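Local coordinates for free methionine-R-sulfoxide reductase (Saccharomyces cerevisiae, PDB 3KO6), which reduces the R-enantiomer of free methionine sulfoxide to methionine, with thioredoxin as reductant, and helps protect the cell against oxidative stress, at residues 51-56 / 65-70; 131-136 / 148-153; 86-91 / 124-129; 138-143 / 173-178. All coordinates share one frame; numbering follows the deposited sequence.

Contact 1: residues 51-56 / 65-70; sequences SLIWHA and NWAGFY. With SME (methionine sulfoxide), chain C.
W54 and I53 of helix 42-59 meet A67, N65 and F69 of strand 64-72. The W54 side chain leaves CB with CG anti to the backbone N (chi1 177°), which swings the indole toward the start of the strand. On the five-membered ring, W54 CD1 lies over the centre of the H55 ring, 3.8 Å above its plane. On the benzo side, W54 CE3 reaches A67 CB at 4.2 Å. The tip goes furthest: W54 CZ3 is 3.6 Å from N65 C, and W54 CH2 follows the same peptide at 4.1 Å from N65 O. N65 O is near the plane of the indole, so the edge of the ring touches the strand. A serine in place of W54 would probably leave a gap beside the N65-W66 peptide and cost the H55 ring the W54 CD1 contact over its face. N65 and W66 form a classic beta bulge opposite D151. In this GAF domain the helix lies against one face of the antiparallel sheet. I53 fills the next place along the strand. I53 CG2 sits 3.9 Å from A67 CB, while I53 CD1 meets F69 CZ obliquely at 3.9 Å. W66 and Y70 point to the other face, where the bound methionine sulfoxide lies. A face of the W66 ring looks at the ligand's OXT, and Y70 OH is 2.6 Å from the ligand N.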
loop_
_atom_site.group_PDB
_atom_site.type_symbol
_atom_site.label_atom_id
_atom_site.label_comp_id
_atom_site.label_asym_id
_atom_site.label_seq_id
_atom_site.Cartn_x
_atom_site.Cartn_y
_atom_site.Cartn_z
ATOM N N SER A 51 4.124 -5.208 -0.335
ATOM C CA SER A 51 5.418 -4.963 -0.954
ATOM C C SER A 51 6.155 -6.293 -1.255
ATOM O O SER A 51 6.654 -6.498 -2.377
ATOM C CB SER A 51 6.266 -4.037 -0.077
ATOM O OG SER A 51 7.442 -3.658 -0.775
ATOM N N LEU A 52 6.207 -7.186 -0.264
ATOM C CA LEU A 52 6.790 -8.518 -0.451
ATOM C C LEU A 52 6.164 -9.284 -1.625
ATOM O O LEU A 52 6.878 -9.772 -2.509
ATOM C CB LEU A 52 6.661 -9.350 0.830
ATOM C CG LEU A 52 7.472 -8.913 2.050
ATOM C CD1 LEU A 52 6.947 -9.592 3.301
ATOM C CD2 LEU A 52 8.936 -9.241 1.822
ATOM N N ILE A 53 4.836 -9.389 -1.637
ATOM C CA ILE A 53 4.147 -10.108 -2.709
ATOM C C ILE A 53 4.522 -9.509 -4.051
ATOM O O ILE A 53 4.947 -10.244 -4.956
ATOM C CB ILE A 53 2.614 -10.140 -2.508
ATOM C CG1 ILE A 53 2.264 -10.913 -1.233
ATOM C CG2 ILE A 53 1.920 -10.790 -3.698
ATOM C CD1 ILE A 53 0.927 -10.487 -0.596
ATOM N N TRP A 54 4.408 -8.184 -4.167
ATOM C CA TRP A 54 4.707 -7.465 -5.414
ATOM C C TRP A 54 6.101 -7.769 -5.937
ATOM O O TRP A 54 6.251 -8.121 -7.098
ATOM C CB TRP A 54 4.524 -5.946 -5.243
ATOM C CG TRP A 54 4.879 -5.122 -6.485
ATOM C CD1 TRP A 54 6.126 -4.672 -6.848
ATOM C CD2 TRP A 54 3.979 -4.657 -7.507
ATOM N NE1 TRP A 54 6.052 -3.974 -8.029
ATOM C CE2 TRP A 54 4.748 -3.940 -8.450
ATOM C CE3 TRP A 54 2.600 -4.775 -7.716
ATOM C CZ2 TRP A 54 4.186 -3.352 -9.590
ATOM C CZ3 TRP A 54 2.037 -4.185 -8.858
ATOM C CH2 TRP A 54 2.835 -3.487 -9.779
ATOM N N HIS A 55 7.127 -7.635 -5.093
ATOM C CA HIS A 55 8.494 -7.814 -5.584
ATOM C C HIS A 55 8.854 -9.252 -5.868
ATOM O O HIS A 55 9.633 -9.521 -6.771
ATOM C CB HIS A 55 9.516 -7.160 -4.674
ATOM C CG HIS A 55 9.457 -5.669 -4.702
ATOM N ND1 HIS A 55 8.613 -4.944 -3.885
ATOM C CD2 HIS A 55 10.111 -4.765 -5.470
ATOM C CE1 HIS A 55 8.761 -3.656 -4.136
ATOM N NE2 HIS A 55 9.662 -3.521 -5.095
ATOM N N ALA A 56 8.280 -10.170 -5.102
ATOM C CA ALA A 56 8.469 -11.603 -5.347
ATOM C C ALA A 56 8.002 -11.961 -6.752
ATOM O O ALA A 56 8.734 -12.599 -7.510
ATOM C CB ALA A 56 7.717 -12.438 -4.311
ATOM N N ASN A 65 -0.039 -6.601 -11.973
ATOM C CA ASN A 65 -0.434 -5.180 -11.976
ATOM C C ASN A 65 -1.059 -4.748 -10.665
ATOM O O ASN A 65 -1.223 -3.551 -10.427
ATOM C CB ASN A 65 -1.373 -4.835 -13.141
ATOM C CG ASN A 65 -2.616 -5.710 -13.181
ATOM O OD1 ASN A 65 -2.527 -6.928 -13.048
ATOM N ND2 ASN A 65 -3.780 -5.094 -13.381
ATOM N N TRP A 66 -1.404 -5.730 -9.824
ATOM C CA TRP A 66 -1.928 -5.472 -8.479
ATOM C C TRP A 66 -1.505 -6.569 -7.519
ATOM O O TRP A 66 -1.455 -7.743 -7.897
ATOM C CB TRP A 66 -3.455 -5.396 -8.481
ATOM C CG TRP A 66 -3.994 -4.393 -7.530
ATOM C CD1 TRP A 66 -3.978 -3.053 -7.694
ATOM C CD2 TRP A 66 -4.642 -4.640 -6.273
ATOM N NE1 TRP A 66 -4.568 -2.432 -6.614
ATOM C CE2 TRP A 66 -4.980 -3.388 -5.724
ATOM C CE3 TRP A 66 -4.958 -5.798 -5.550
ATOM C CZ2 TRP A 66 -5.646 -3.252 -4.497
ATOM C CZ3 TRP A 66 -5.615 -5.660 -4.309
ATOM C CH2 TRP A 66 -5.947 -4.396 -3.806
ATOM N N ALA A 67 -1.214 -6.176 -6.285
ATOM C CA ALA A 67 -0.916 -7.103 -5.209
ATOM C C ALA A 67 -1.291 -6.429 -3.881
ATOM O O ALA A 67 -0.724 -5.391 -3.543
ATOM C CB ALA A 67 0.557 -7.462 -5.238
ATOM N N GLY A 68 -2.264 -6.984 -3.160
ATOM C CA GLY A 68 -2.743 -6.376 -1.915
ATOM C C GLY A 68 -3.896 -7.104 -1.233
ATOM O O GLY A 68 -4.108 -8.303 -1.446
ATOM N N PHE A 69 -4.658 -6.370 -0.420
ATOM C CA PHE A 69 -5.673 -6.975 0.449
ATOM C C PHE A 69 -6.995 -6.220 0.505
ATOM O O PHE A 69 -7.058 -4.987 0.316
ATOM C CB PHE A 69 -5.138 -7.060 1.881
ATOM C CG PHE A 69 -3.818 -7.756 1.992
ATOM C CD1 PHE A 69 -2.624 -7.051 1.802
ATOM C CD2 PHE A 69 -3.760 -9.119 2.280
ATOM C CE1 PHE A 69 -1.392 -7.690 1.897
ATOM C CE2 PHE A 69 -2.527 -9.775 2.382
ATOM C CZ PHE A 69 -1.347 -9.059 2.198
ATOM N N TYR A 70 -8.052 -6.972 0.798
ATOM C CA TYR A 70 -9.316 -6.388 1.267
ATOM C C TYR A 70 -9.536 -6.959 2.649
ATOM O O TYR A 70 -9.076 -8.068 2.944
ATOM C CB TYR A 70 -10.483 -6.746 0.339
ATOM C CG TYR A 70 -10.467 -5.932 -0.917
ATOM C CD1 TYR A 70 -9.515 -6.175 -1.910
ATOM C CD2 TYR A 70 -11.374 -4.884 -1.097
ATOM C CE1 TYR A 70 -9.467 -5.404 -3.051
ATOM C CE2 TYR A 70 -11.338 -4.106 -2.226
ATOM C CZ TYR A 70 -10.383 -4.371 -3.207
ATOM O OH TYR A 70 -10.348 -3.603 -4.358
HETATM N N SME C . -10.479 -5.653 -6.028
HETATM C CA SME C . -10.094 -6.588 -7.115
HETATM C CB SME C . -11.372 -6.966 -7.850
HETATM C CG SME C . -11.318 -8.406 -8.395
HETATM S S SME C . -12.685 -9.333 -7.959
HETATM O OE SME C . -13.529 -8.680 -6.920
HETATM C CE SME C . -13.595 -9.620 -9.373
HETATM C C SME C . -9.040 -6.000 -8.021
HETATM O O SME C . -8.756 -6.545 -9.087
HETATM O OXT SME C . -8.408 -4.912 -7.761
#

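Contact 2: residues 131-136 / 148-153; sequences SEIVVP and IDIDCL. With SME (methionine sulfoxide), chain C.
S131, I133 and V135 pair with C152, I150 and I148 through six backbone hydrogen bonds. Strands 131-138 and 144-152 run antiparallel as the two arms of a beta hairpin. Each of these pairs gives and takes one N-H bond. I150 N to I133 O measures 3.0 Å, and V135 N to I148 O 2.8 Å. The residues between turn their backbone outward: E132 and V134 bond to V113 and Q111, and D149 and D151 to strand 64-72. S131 OG is held by D154 O and G157 N. On the face formed by I133, V135, I148 and I150, I133 CG2 packs on I150 CB at 3.9 Å, beneath helix 160-176. The other face carries E132, D149 and D151. The E132 chain is extended, with CG anti to the backbone N (chi1 -168°). Its carboxylate is nearly coplanar with that of D149, the planes 18° apart, but stands 82° from that of D151. E132 OE1 is 2.7 Å from D149 OD1. The E132 carboxylate lies beside the side chain of the bound methionine sulfoxide, and D149 also faces the ligand. D151 OD2 lies 2.6 Å from the ligand O. With an alanine in place of E132, the pocket wall would probably lose one of its three carboxylates, and D149 its nearly coplanar neighbour. Three acidic side chains on adjoining strands thus form one wall of the substrate pocket, and the cluster probably makes this side strongly polar.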
loop_
_atom_site.group_PDB
_atom_site.type_symbol
_atom_site.label_atom_id
_atom_site.label_comp_id
_atom_site.label_asym_id
_atom_site.label_seq_id
_atom_site.Cartn_x
_atom_site.Cartn_y
_atom_site.Cartn_z
ATOM N N SER A 131 -5.757 -11.972 -15.673
ATOM C CA SER A 131 -5.931 -13.093 -14.738
ATOM C C SER A 131 -5.817 -12.653 -13.281
ATOM O O SER A 131 -5.325 -11.555 -13.002
ATOM C CB SER A 131 -4.973 -14.245 -15.056
ATOM O OG SER A 131 -3.619 -13.859 -14.912
ATOM N N GLU A 132 -6.277 -13.506 -12.362
ATOM C CA GLU A 132 -6.362 -13.148 -10.945
ATOM C C GLU A 132 -6.341 -14.351 -10.015
ATOM O O GLU A 132 -6.875 -15.401 -10.345
ATOM C CB GLU A 132 -7.638 -12.330 -10.700
ATOM C CG GLU A 132 -7.697 -11.648 -9.339
ATOM C CD GLU A 132 -8.886 -10.718 -9.146
ATOM O OE1 GLU A 132 -8.972 -10.123 -8.048
ATOM O OE2 GLU A 132 -9.726 -10.573 -10.064
ATOM N N ILE A 133 -5.710 -14.199 -8.854
ATOM C CA ILE A 133 -5.851 -15.184 -7.774
ATOM C C ILE A 133 -6.244 -14.467 -6.491
ATOM O O ILE A 133 -5.729 -13.374 -6.205
ATOM C CB ILE A 133 -4.567 -16.015 -7.525
ATOM C CG1 ILE A 133 -4.819 -17.061 -6.436
ATOM C CG2 ILE A 133 -3.415 -15.129 -7.096
ATOM C CD1 ILE A 133 -3.687 -18.126 -6.306
ATOM N N VAL A 134 -7.163 -15.077 -5.736
ATOM C CA VAL A 134 -7.582 -14.563 -4.429
ATOM C C VAL A 134 -7.598 -15.689 -3.430
ATOM O O VAL A 134 -8.133 -16.766 -3.700
ATOM C CB VAL A 134 -8.980 -13.906 -4.468
ATOM C CG1 VAL A 134 -9.389 -13.438 -3.082
ATOM C CG2 VAL A 134 -8.988 -12.727 -5.487
ATOM N N VAL A 135 -7.004 -15.421 -2.270
ATOM C CA VAL A 135 -6.867 -16.391 -1.200
ATOM C C VAL A 135 -7.434 -15.759 0.058
ATOM O O VAL A 135 -7.015 -14.663 0.420
ATOM C CB VAL A 135 -5.376 -16.740 -1.003
ATOM C CG1 VAL A 135 -5.178 -17.622 0.219
ATOM C CG2 VAL A 135 -4.814 -17.390 -2.268
ATOM N N PRO A 136 -8.404 -16.422 0.714
ATOM C CA PRO A 136 -9.002 -15.794 1.896
ATOM C C PRO A 136 -8.108 -15.923 3.135
ATOM O O PRO A 136 -7.276 -16.819 3.188
ATOM C CB PRO A 136 -10.318 -16.564 2.070
ATOM C CG PRO A 136 -10.064 -17.885 1.472
ATOM C CD PRO A 136 -9.108 -17.662 0.335
ATOM N N ILE A 148 -6.375 -12.066 0.273
ATOM C CA ILE A 148 -5.166 -11.685 -0.424
ATOM C C ILE A 148 -5.478 -11.761 -1.906
ATOM O O ILE A 148 -5.905 -12.808 -2.398
ATOM C CB ILE A 148 -3.996 -12.637 -0.136
ATOM C CG1 ILE A 148 -3.881 -12.934 1.368
ATOM C CG2 ILE A 148 -2.712 -12.049 -0.707
ATOM C CD1 ILE A 148 -2.795 -13.989 1.727
ATOM N N ASP A 149 -5.244 -10.660 -2.609
ATOM C CA ASP A 149 -5.591 -10.546 -4.020
ATOM C C ASP A 149 -4.390 -10.153 -4.870
ATOM O O ASP A 149 -3.611 -9.249 -4.504
ATOM C CB ASP A 149 -6.677 -9.492 -4.156
ATOM C CG ASP A 149 -7.231 -9.394 -5.561
ATOM O OD1 ASP A 149 -6.882 -10.246 -6.407
ATOM O OD2 ASP A 149 -8.023 -8.468 -5.814
ATOM N N ILE A 150 -4.233 -10.838 -6.000
ATOM C CA ILE A 150 -3.177 -10.518 -6.986
ATOM C C ILE A 150 -3.761 -10.532 -8.401
ATOM O O ILE A 150 -4.460 -11.488 -8.782
ATOM C CB ILE A 150 -1.989 -11.527 -6.960
ATOM C CG1 ILE A 150 -1.594 -11.898 -5.514
ATOM C CG2 ILE A 150 -0.792 -10.970 -7.755
ATOM C CD1 ILE A 150 -0.381 -12.857 -5.417
ATOM N N ASP A 151 -3.455 -9.495 -9.178
ATOM C CA ASP A 151 -3.860 -9.421 -10.575
ATOM C C ASP A 151 -2.676 -9.526 -11.528
ATOM O O ASP A 151 -1.591 -8.987 -11.253
ATOM C CB ASP A 151 -4.542 -8.086 -10.843
ATOM C CG ASP A 151 -5.839 -7.921 -10.092
ATOM O OD1 ASP A 151 -6.361 -8.889 -9.514
ATOM O OD2 ASP A 151 -6.349 -6.801 -10.093
ATOM N N CYS A 152 -2.903 -10.152 -12.679
ATOM C CA CYS A 152 -1.863 -10.322 -13.674
ATOM C C CYS A 152 -2.321 -9.820 -15.030
ATOM O O CYS A 152 -3.489 -9.997 -15.403
ATOM C CB CYS A 152 -1.468 -11.790 -13.758
ATOM S SG CYS A 152 -0.134 -12.163 -14.907
ATOM N N LEU A 153 -1.400 -9.206 -15.772
ATOM C CA LEU A 153 -1.695 -8.634 -17.083
ATOM C C LEU A 153 -1.745 -9.681 -18.203
ATOM O O LEU A 153 -2.109 -9.368 -19.341
ATOM C CB LEU A 153 -0.687 -7.521 -17.412
ATOM C CG LEU A 153 -0.766 -6.224 -16.596
ATOM C CD1 LEU A 153 0.284 -5.237 -17.033
ATOM C CD2 LEU A 153 -2.148 -5.585 -16.696
HETATM N N SME C . -10.479 -5.653 -6.028
HETATM C CA SME C . -10.094 -6.588 -7.115
HETATM C CB SME C . -11.372 -6.966 -7.850
HETATM C CG SME C . -11.318 -8.406 -8.395
HETATM S S SME C . -12.685 -9.333 -7.959
HETATM O OE SME C . -13.529 -8.680 -6.920
HETATM C CE SME C . -13.595 -9.620 -9.373
HETATM C C SME C . -9.040 -6.000 -8.021
HETATM O O SME C . -8.756 -6.545 -9.087
HETATM O OXT SME C . -8.408 -4.912 -7.761
#

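Contact 3: residues 86-91 / 124-129; sequences QGKVAC and ACDGET. With SME (methionine sulfoxide), chain C.
C91 and C125 are joined by a disulfide, C91 SG to C125 SG 2.0 Å, which ties two loops together. This is the tight part of the contact. Each SG is anti to its own carbonyl carbon, which puts both sulfurs toward the opposite loop. A90 lies beside the bridge, A90 CA 4.0 Å from C125 CB. C125 SG is 3.4 Å from N of the bound methionine sulfoxide. The disulfide is consistent with an oxidised form of an enzyme that thioredoxin reduces. The other end is loose and watery. K88 NZ stays 4.3 Å from E128 OE1, beyond a salt bridge. One water accepts from K88 NZ at 2.8 Å and donates to E128 OE1 and D126 OD2. K88 NZ also bonds to N14 OD1 of the second subunit, so water is not its sole hold. D126 OD1 takes the E128 N-H at 3.0 Å in an Asx turn, and D126 OD2 receives N65 ND2. The two loops roof the ligand site at the end of the sheet. A90 rests on W66 and Y70 of strand 64-72. Helix 42-59 of the second subunit reaches the 86-91 loop, where its S51 OG bonds to G87 O.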
loop_
_atom_site.group_PDB
_atom_site.type_symbol
_atom_site.label_atom_id
_atom_site.label_comp_id
_atom_site.label_asym_id
_atom_site.label_seq_id
_atom_site.Cartn_x
_atom_site.Cartn_y
_atom_site.Cartn_z
ATOM N N GLN A 86 -0.031 -2.843 -3.439
ATOM C CA GLN A 86 0.896 -2.293 -4.432
ATOM C C GLN A 86 0.215 -2.385 -5.778
ATOM O O GLN A 86 -0.360 -3.433 -6.114
ATOM C CB GLN A 86 2.207 -3.086 -4.492
ATOM C CG GLN A 86 2.874 -3.317 -3.162
ATOM C CD GLN A 86 3.435 -2.059 -2.581
ATOM O OE1 GLN A 86 4.285 -1.420 -3.198
ATOM N NE2 GLN A 86 2.976 -1.690 -1.365
ATOM N N GLY A 87 0.279 -1.304 -6.547
ATOM C CA GLY A 87 -0.385 -1.282 -7.850
ATOM C C GLY A 87 -1.175 -0.003 -8.043
ATOM O O GLY A 87 -0.863 1.031 -7.421
ATOM N N LYS A 88 -2.186 -0.064 -8.908
ATOM C CA LYS A 88 -2.980 1.125 -9.241
ATOM C C LYS A 88 -4.250 1.216 -8.401
ATOM O O LYS A 88 -4.722 0.203 -7.848
ATOM C CB LYS A 88 -3.332 1.153 -10.733
ATOM C CG LYS A 88 -2.142 0.935 -11.657
ATOM C CD LYS A 88 -2.490 1.195 -13.092
ATOM C CE LYS A 88 -1.255 1.068 -13.964
ATOM N NZ LYS A 88 -1.611 1.147 -15.400
ATOM N N VAL A 89 -4.775 2.442 -8.304
ATOM C CA VAL A 89 -6.055 2.749 -7.650
ATOM C C VAL A 89 -7.106 1.647 -7.844
ATOM O O VAL A 89 -7.355 1.208 -8.965
ATOM C CB VAL A 89 -6.598 4.097 -8.172
ATOM C CG1 VAL A 89 -7.951 4.422 -7.552
ATOM C CG2 VAL A 89 -5.597 5.215 -7.890
ATOM N N ALA A 90 -7.715 1.205 -6.746
ATOM C CA ALA A 90 -8.588 0.041 -6.757
ATOM C C ALA A 90 -9.954 0.320 -6.142
ATOM O O ALA A 90 -10.163 1.361 -5.504
ATOM C CB ALA A 90 -7.918 -1.119 -6.039
ATOM N N CYS A 91 -10.875 -0.622 -6.356
ATOM C CA CYS A 91 -12.251 -0.560 -5.851
ATOM C C CYS A 91 -12.272 -0.504 -4.337
ATOM O O CYS A 91 -11.560 -1.254 -3.667
ATOM C CB CYS A 91 -13.056 -1.779 -6.332
ATOM S SG CYS A 91 -12.986 -2.050 -8.105
ATOM N N ALA A 124 -13.825 -5.514 -12.255
ATOM C CA ALA A 124 -12.573 -5.018 -12.798
ATOM C C ALA A 124 -12.244 -3.673 -12.186
ATOM O O ALA A 124 -12.939 -2.687 -12.416
ATOM C CB ALA A 124 -12.622 -4.936 -14.324
ATOM N N CYS A 125 -11.199 -3.639 -11.369
ATOM C CA CYS A 125 -10.728 -2.371 -10.828
ATOM C C CYS A 125 -9.675 -1.785 -11.755
ATOM O O CYS A 125 -9.502 -0.570 -11.828
ATOM C CB CYS A 125 -10.221 -2.534 -9.402
ATOM S SG CYS A 125 -11.409 -3.318 -8.311
ATOM N N ASP A 126 -8.997 -2.673 -12.477
ATOM C CA ASP A 126 -8.031 -2.306 -13.498
ATOM C C ASP A 126 -8.457 -3.013 -14.782
ATOM O O ASP A 126 -8.522 -4.240 -14.831
ATOM C CB ASP A 126 -6.618 -2.716 -13.063
ATOM C CG ASP A 126 -5.537 -2.291 -14.045
ATOM O OD1 ASP A 126 -5.830 -1.956 -15.212
ATOM O OD2 ASP A 126 -4.359 -2.299 -13.641
ATOM N N GLY A 127 -8.766 -2.234 -15.814
ATOM C CA GLY A 127 -9.246 -2.803 -17.061
ATOM C C GLY A 127 -8.270 -3.723 -17.783
ATOM O O GLY A 127 -8.685 -4.562 -18.580
ATOM N N GLU A 128 -6.976 -3.576 -17.498
ATOM C CA GLU A 128 -5.943 -4.341 -18.214
ATOM C C GLU A 128 -5.708 -5.746 -17.636
ATOM O O GLU A 128 -5.036 -6.577 -18.258
ATOM C CB GLU A 128 -4.631 -3.554 -18.272
ATOM C CG GLU A 128 -4.673 -2.287 -19.128
ATOM C CD GLU A 128 -3.373 -1.487 -19.047
ATOM O OE1 GLU A 128 -2.415 -1.936 -18.347
ATOM O OE2 GLU A 128 -3.312 -0.403 -19.688
ATOM N N THR A 129 -6.280 -6.003 -16.462
ATOM C CA THR A 129 -6.154 -7.293 -15.781
ATOM C C THR A 129 -6.757 -8.405 -16.605
ATOM O O THR A 129 -7.931 -8.322 -16.966
ATOM C CB THR A 129 -6.884 -7.274 -14.427
ATOM O OG1 THR A 129 -6.322 -6.261 -13.581
ATOM C CG2 THR A 129 -6.771 -8.619 -13.750
HETATM N N SME C . -10.479 -5.653 -6.028
HETATM C CA SME C . -10.094 -6.588 -7.115
HETATM C CB SME C . -11.372 -6.966 -7.850
HETATM C CG SME C . -11.318 -8.406 -8.395
HETATM S S SME C . -12.685 -9.333 -7.959
HETATM O OE SME C . -13.529 -8.680 -6.920
HETATM C CE SME C . -13.595 -9.620 -9.373
HETATM C C SME C . -9.040 -6.000 -8.021
HETATM O O SME C . -8.756 -6.545 -9.087
HETATM O OXT SME C . -8.408 -4.912 -7.761
HETATM O O HOH W 1 -3.457 -2.320 -11.148
HETATM O O HOH W 2 -2.327 -1.544 -15.289
#

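Contact 4: residues 138-143 / 173-178; sequences ISNDGK and INKSCV
N174 lays its side-chain amide against the backbone of I138 and S139. With CG anti to the backbone N (chi1 173°), the group is carried from the helix toward the loop. The amide lies against I138 O, and N174 OD1 is 3.5 Å from S139 CA. N140 completes this shell. N140 OD1 accepts two weak hydrogen bonds, from N174 ND2 at 3.4 Å and from K175 NZ at 3.3 Å. The N140 and N174 amides stand nearly perpendicular, 89° apart. Long bonds on an exposed surface suggest a light grip. The next shell fixes the loop. S139 to G142 form a type I turn, closed by G142 N to S139 O at 3.1 Å. G142 has a positive phi, which suits glycine. S139 N bonds to K143 O at 2.8 Å, and S139 OG takes the K143 N-H at 3.0 Å. The turn thus places N140 so that its amide reaches the helix. It is the hairpin turn between strands 131-138 and 144-152. N174 lies near the end of helix 160-176, and both S139 and N174 touch L145 of strand 144-152. On the inner side of that helix, I173 packs on Y32 of helix 21-36 and L46 of helix 42-59.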
loop_
_atom_site.group_PDB
_atom_site.type_symbol
_atom_site.label_atom_id
_atom_site.label_comp_id
_atom_site.label_asym_id
_atom_site.label_seq_id
_atom_site.Cartn_x
_atom_site.Cartn_y
_atom_site.Cartn_z
ATOM N N ILE A 138 -8.346 -16.614 7.042
ATOM C CA ILE A 138 -9.324 -17.281 7.901
ATOM C C ILE A 138 -8.927 -17.129 9.366
ATOM O O ILE A 138 -7.776 -17.382 9.727
ATOM C CB ILE A 138 -9.434 -18.813 7.543
ATOM C CG1 ILE A 138 -9.689 -19.033 6.040
ATOM C CG2 ILE A 138 -10.487 -19.529 8.412
ATOM C CD1 ILE A 138 -10.916 -18.306 5.479
ATOM N N SER A 139 -9.883 -16.728 10.204
ATOM C CA SER A 139 -9.642 -16.557 11.643
ATOM C C SER A 139 -9.570 -17.894 12.354
ATOM O O SER A 139 -9.794 -18.950 11.747
ATOM C CB SER A 139 -10.721 -15.671 12.299
ATOM O OG SER A 139 -12.008 -16.266 12.275
ATOM N N ASN A 140 -9.257 -17.836 13.648
ATOM C CA ASN A 140 -9.319 -18.998 14.516
ATOM C C ASN A 140 -10.687 -19.675 14.468
ATOM O O ASN A 140 -10.765 -20.895 14.393
ATOM C CB ASN A 140 -8.941 -18.618 15.953
ATOM C CG ASN A 140 -7.431 -18.501 16.154
ATOM O OD1 ASN A 140 -6.637 -18.876 15.287
ATOM N ND2 ASN A 140 -7.032 -17.987 17.309
ATOM N N ASP A 141 -11.751 -18.875 14.474
ATOM C CA ASP A 141 -13.122 -19.393 14.474
ATOM C C ASP A 141 -13.654 -19.727 13.069
ATOM O O ASP A 141 -14.845 -19.966 12.894
ATOM C CB ASP A 141 -14.078 -18.413 15.185
ATOM C CG ASP A 141 -13.785 -18.265 16.687
ATOM O OD1 ASP A 141 -13.423 -19.267 17.350
ATOM O OD2 ASP A 141 -13.932 -17.134 17.207
ATOM N N GLY A 142 -12.775 -19.734 12.074
ATOM C CA GLY A 142 -13.166 -20.096 10.709
ATOM C C GLY A 142 -13.854 -19.013 9.882
ATOM O O GLY A 142 -14.421 -19.319 8.830
ATOM N N LYS A 143 -13.800 -17.760 10.340
ATOM C CA LYS A 143 -14.426 -16.638 9.630
ATOM C C LYS A 143 -13.451 -15.892 8.729
ATOM O O LYS A 143 -12.249 -15.814 9.021
ATOM C CB LYS A 143 -15.089 -15.656 10.609
ATOM C CG LYS A 143 -16.493 -16.093 11.055
ATOM C CD LYS A 143 -17.135 -15.054 11.991
ATOM C CE LYS A 143 -18.626 -15.345 12.198
ATOM N NZ LYS A 143 -18.892 -16.767 12.564
ATOM N N ILE A 173 -0.564 -14.486 8.555
ATOM C CA ILE A 173 -1.189 -13.190 8.787
ATOM C C ILE A 173 -2.175 -13.290 9.945
ATOM O O ILE A 173 -2.155 -12.462 10.864
ATOM C CB ILE A 173 -1.872 -12.662 7.496
ATOM C CG1 ILE A 173 -0.839 -11.969 6.600
ATOM C CG2 ILE A 173 -3.042 -11.712 7.819
ATOM C CD1 ILE A 173 -1.222 -11.941 5.154
ATOM N N ASN A 174 -3.010 -14.323 9.924
ATOM C CA ASN A 174 -3.988 -14.492 10.984
ATOM C C ASN A 174 -3.326 -14.577 12.351
ATOM O O ASN A 174 -3.870 -14.084 13.335
ATOM C CB ASN A 174 -4.857 -15.720 10.749
ATOM C CG ASN A 174 -5.768 -16.013 11.925
ATOM O OD1 ASN A 174 -6.523 -15.147 12.366
ATOM N ND2 ASN A 174 -5.694 -17.228 12.448
ATOM N N LYS A 175 -2.146 -15.195 12.397
ATOM C CA LYS A 175 -1.436 -15.437 13.647
ATOM C C LYS A 175 -0.665 -14.217 14.128
ATOM O O LYS A 175 -0.371 -14.108 15.319
ATOM C CB LYS A 175 -0.478 -16.628 13.504
ATOM C CG LYS A 175 -1.151 -18.009 13.365
ATOM C CD LYS A 175 -2.114 -18.330 14.525
ATOM C CE LYS A 175 -2.709 -19.745 14.387
ATOM N NZ LYS A 175 -3.591 -20.123 15.529
ATOM N N SER A 176 -0.349 -13.304 13.204
ATOM C CA SER A 176 0.522 -12.159 13.486
ATOM C C SER A 176 -0.234 -10.856 13.589
ATOM O O SER A 176 0.352 -9.830 13.948
ATOM C CB SER A 176 1.596 -12.026 12.409
ATOM O OG SER A 176 1.027 -12.003 11.105
ATOM N N CYS A 177 -1.531 -10.894 13.274
ATOM C CA CYS A 177 -2.327 -9.671 13.200
ATOM C C CYS A 177 -3.547 -9.692 14.087
ATOM O O CYS A 177 -4.203 -10.724 14.219
ATOM C CB CYS A 177 -2.778 -9.406 11.766
ATOM S SG CYS A 177 -1.444 -9.091 10.638
ATOM N N VAL A 178 -3.860 -8.541 14.676
ATOM C CA VAL A 178 -5.142 -8.363 15.337
ATOM C C VAL A 178 -6.074 -7.546 14.425
ATOM O O VAL A 178 -5.851 -6.358 14.179
ATOM C CB VAL A 178 -5.004 -7.730 16.764
ATOM C CG1 VAL A 178 -6.355 -7.297 17.294
ATOM C CG2 VAL A 178 -4.350 -8.719 17.748
#

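Contacts 1 and 2 share one sheet, with centres 9 Å apart. G68 O and D149 N, 2.9 Å apart, probably bond across strands 64-72 and 144-152. Contact 3 sits at one end of this sheet, 12 Å from contact 1 and 11 Å from contact 2 between centres. Y70 OH joins contact 1 to it, 2.7 Å from C91 O. These three contacts surround the methionine sulfoxide: aromatic rings, carboxylates and the disulfide each supply a side. Contact 4 lies away from the pocket, with its centre about 26 Å from that of contact 3. I173 still ties it inward, with I173 CD1 3.8 Å from F69 CE2 of contact 1.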